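Long-range contact in replicative DNA helicase (Mycobacterium chimaera, PDB 6RIX), which is probably the intein of a replicative DNA helicase, a domain that excises itself from its host by protein splicing: residues Thr15-Val20 and Pro121-Glu126. Numbering follows the deposited sequence. Where two conformers were deposited one is given.
Sequences TTMGDV and PVRCVE
R123 reaches from strand 122-127 to the 3-10 turn M17-D19 and V20 after it, joining the early and late parts of a chain whose sequence and all-beta topology are consistent with the HINT (intein) fold. Its CB lies 3.8 Å from CG of M17, where the two side chains pass at a slant. With CG anti to the backbone N (chi1 -173°) and a bend at chi2, the chain runs alongside M17, bringing CD to 4.1 Å from M17 O. NE turns to a different partner, the carbonyl of T40, which helps fix the guanidinium's rotation. At the tip, NH1 and NH2 approach V20 O end-on and share it: NH2 donates at 2.6 Å to V20 O, tilted from the carbonyl plane, while NH1 uses an in-plane lone pair. The acceptor lies only 8° out of the guanidinium plane. NH1 also makes a weak bond, bent to an N-H...O angle of 124°, to M17 O, a carbonyl that already accepts V20 N. Arginine suits this place because its length and several N-H groups can serve the carbonyl of M17 in the turn and that of V20 just after it. Beside this polar grip, unbranched, flexible M17 can bring its sulfur to V125, whose short branches fit close to it; both side chains also touch Y134. V20 crosses V125 at about a right angle, CG1 to CG1 at 3.8 Å, whereas M17 SD meets V125 CG1 tip to tip at 3.7 Å.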
ATOM      1  N   THR B  15     -10.542   7.394   3.312  1.00  7.46           N
ATOM      2  CA  THR B  15     -10.104   7.410   4.700  1.00  7.46           C
ATOM      3  C   THR B  15      -8.584   7.507   4.724  1.00 10.91           C
ATOM      4  O   THR B  15      -7.918   7.423   3.693  1.00 17.33           O
ATOM      5  CB  THR B  15     -10.588   6.158   5.456  1.00 15.03           C
ATOM      6  OG1 THR B  15     -10.396   6.329   6.870  1.00 19.52           O
ATOM      7  CG2 THR B  15      -9.837   4.922   5.008  1.00 13.27           C
ATOM      8  N   THR B  16      -8.027   7.708   5.910  1.00  6.65           N
ATOM      9  CA  THR B  16      -6.585   7.624   6.061  1.00  5.73           C
ATOM     10  C   THR B  16      -6.219   6.321   6.756  1.00  7.42           C
ATOM     11  O   THR B  16      -7.024   5.721   7.478  1.00  9.81           O
ATOM     12  CB  THR B  16      -6.023   8.806   6.868  1.00  7.83           C
ATOM     13  OG1 THR B  16      -6.609   8.806   8.173  1.00 10.71           O
ATOM     14  CG2 THR B  16      -6.315  10.136   6.184  1.00 10.75           C
ATOM     15  N   MET B  17      -4.982   5.890   6.537  1.00  6.50           N
ATOM     16  CA  MET B  17      -4.476   4.744   7.272  1.00  9.54           C
ATOM     17  C   MET B  17      -4.603   4.974   8.769  1.00  8.31           C
ATOM     18  O   MET B  17      -4.919   4.048   9.523  1.00  8.00           O
ATOM     19  CB  MET B  17      -3.026   4.459   6.878  1.00  7.31           C
ATOM     20  CG  MET B  17      -2.371   3.370   7.704  1.00  7.13           C
ATOM     21  SD  MET B  17      -3.272   1.812   7.605  1.00 12.17           S
ATOM     22  CE  MET B  17      -2.460   1.089   6.172  1.00 10.31           C
ATOM     23  N   GLY B  18      -4.412   6.219   9.217  1.00  6.47           N
ATOM     24  CA  GLY B  18      -4.535   6.495  10.630  1.00  6.52           C
ATOM     25  C   GLY B  18      -5.933   6.296  11.172  1.00 11.17           C
ATOM     26  O   GLY B  18      -6.096   6.069  12.373  1.00 10.93           O
ATOM     27  N   ASP B  19      -6.948   6.384  10.316  1.00  7.00           N
ATOM     28  CA  ASP B  19      -8.335   6.303  10.757  1.00  8.83           C
ATOM     29  C   ASP B  19      -8.945   4.919  10.549  1.00 10.18           C
ATOM     30  O   ASP B  19     -10.144   4.748  10.777  1.00 12.79           O
ATOM     31  CB  ASP B  19      -9.174   7.367  10.038  1.00 12.10           C
ATOM     32  CG  ASP B  19      -9.228   8.690  10.798  1.00 20.67           C
ATOM     33  OD1 ASP B  19      -8.746   8.748  11.944  1.00 22.35           O
ATOM     34  OD2 ASP B  19      -9.752   9.677  10.244  1.00 27.41           O
ATOM     35  N   VAL B  20      -8.149   3.920  10.135  1.00 10.56           N
ATOM     36  CA  VAL B  20      -8.692   2.589   9.852  1.00  8.73           C
ATOM     37  C   VAL B  20      -8.906   1.816  11.144  1.00 13.65           C
ATOM     38  O   VAL B  20      -8.038   1.782  12.024  1.00 14.53           O
ATOM     39  CB  VAL B  20      -7.762   1.816   8.903  1.00 14.49           C
ATOM     40  CG1 VAL B  20      -8.290   0.405   8.696  1.00 19.78           C
ATOM     41  CG2 VAL B  20      -7.671   2.529   7.590  1.00 13.88           C
ATOM     42  N   PRO B 121       5.414   7.937  11.537  1.00  9.65           N
ATOM     43  CA  PRO B 121       4.545   6.897  12.104  1.00 11.07           C
ATOM     44  C   PRO B 121       3.856   6.097  11.001  1.00 10.87           C
ATOM     45  O   PRO B 121       3.416   6.654   9.993  1.00  9.73           O
ATOM     46  CB  PRO B 121       3.535   7.694  12.945  1.00  8.99           C
ATOM     47  CG  PRO B 121       4.210   8.996  13.236  1.00 12.61           C
ATOM     48  CD  PRO B 121       5.098   9.280  12.063  1.00 13.30           C
ATOM     49  N   VAL B 122       3.770   4.772  11.193  1.00  6.62           N
ATOM     50  CA  VAL B 122       3.145   3.872  10.228  1.00  6.97           C
ATOM     51  C   VAL B 122       2.246   2.877  10.953  1.00 11.40           C
ATOM     52  O   VAL B 122       2.285   2.730  12.177  1.00  8.86           O
ATOM     53  CB  VAL B 122       4.177   3.106   9.370  1.00  7.00           C
ATOM     54  CG1 VAL B 122       5.010   4.069   8.525  1.00  5.34           C
ATOM     55  CG2 VAL B 122       5.068   2.220  10.255  1.00  6.08           C
ATOM     56  N   ARG B 123       1.437   2.179  10.158  1.00  7.13           N
ATOM     57  CA  ARG B 123       0.457   1.230  10.658  1.00  8.68           C
ATOM     58  C   ARG B 123       0.239   0.125   9.627  1.00 11.62           C
ATOM     59  O   ARG B 123       0.322   0.362   8.421  1.00  9.90           O
ATOM     60  CB  ARG B 123      -0.851   1.981  10.943  1.00 13.80           C
ATOM     61  CG  ARG B 123      -1.910   1.211  11.598  1.00 23.12           C
ATOM     62  CD  ARG B 123      -2.707   2.154  12.475  1.00 23.81           C
ATOM     63  NE  ARG B 123      -3.808   1.440  13.077  1.00 23.51           N
ATOM     64  CZ  ARG B 123      -5.080   1.666  12.796  1.00 18.72           C
ATOM     65  NH1 ARG B 123      -5.414   2.612  11.921  1.00 12.68           N
ATOM     66  NH2 ARG B 123      -6.013   0.948  13.396  1.00 24.37           N
ATOM     67  N   CYS B 124      -0.034  -1.086  10.112  1.00 10.49           N
ATOM     68  CA  CYS B 124      -0.332  -2.239   9.269  0.63 18.97           C
ATOM     69  C   CYS B 124      -1.799  -2.613   9.404  1.00 16.64           C
ATOM     70  O   CYS B 124      -2.359  -2.549  10.502  1.00 15.14           O
ATOM     71  CB  CYS B 124       0.521  -3.447   9.659  0.63 23.33           C
ATOM     72  SG  CYS B 124       2.077  -3.589   8.796  0.63 28.12           S
ATOM     73  N   VAL B 125      -2.415  -3.022   8.290  1.00 17.01           N
ATOM     74  CA  VAL B 125      -3.765  -3.570   8.295  1.00 15.97           C
ATOM     75  C   VAL B 125      -3.750  -4.902   7.557  1.00 20.66           C
ATOM     76  O   VAL B 125      -2.990  -5.102   6.604  1.00 19.64           O
ATOM     77  CB  VAL B 125      -4.811  -2.628   7.657  1.00 19.88           C
ATOM     78  CG1 VAL B 125      -4.968  -1.360   8.470  1.00 18.40           C
ATOM     79  CG2 VAL B 125      -4.439  -2.313   6.210  1.00 25.70           C
ATOM     80  N   GLU B 126      -4.604  -5.816   8.009  1.00 14.24           N
ATOM     81  CA  GLU B 126      -4.840  -7.094   7.346  1.00 16.38           C
ATOM     82  C   GLU B 126      -6.277  -7.108   6.861  1.00 14.21           C
ATOM     83  O   GLU B 126      -7.185  -6.773   7.625  1.00 13.69           O
ATOM     84  CB  GLU B 126      -4.625  -8.271   8.288  1.00 19.97           C
ATOM     85  CG  GLU B 126      -3.351  -8.253   9.093  1.00 33.99           C
ATOM     86  CD  GLU B 126      -3.004  -9.635   9.606  1.00 51.46           C
ATOM     87  OE1 GLU B 126      -2.772  -9.776  10.827  1.00 59.25           O
ATOM     88  OE2 GLU B 126      -2.982 -10.583   8.789  1.00 57.64           O
TER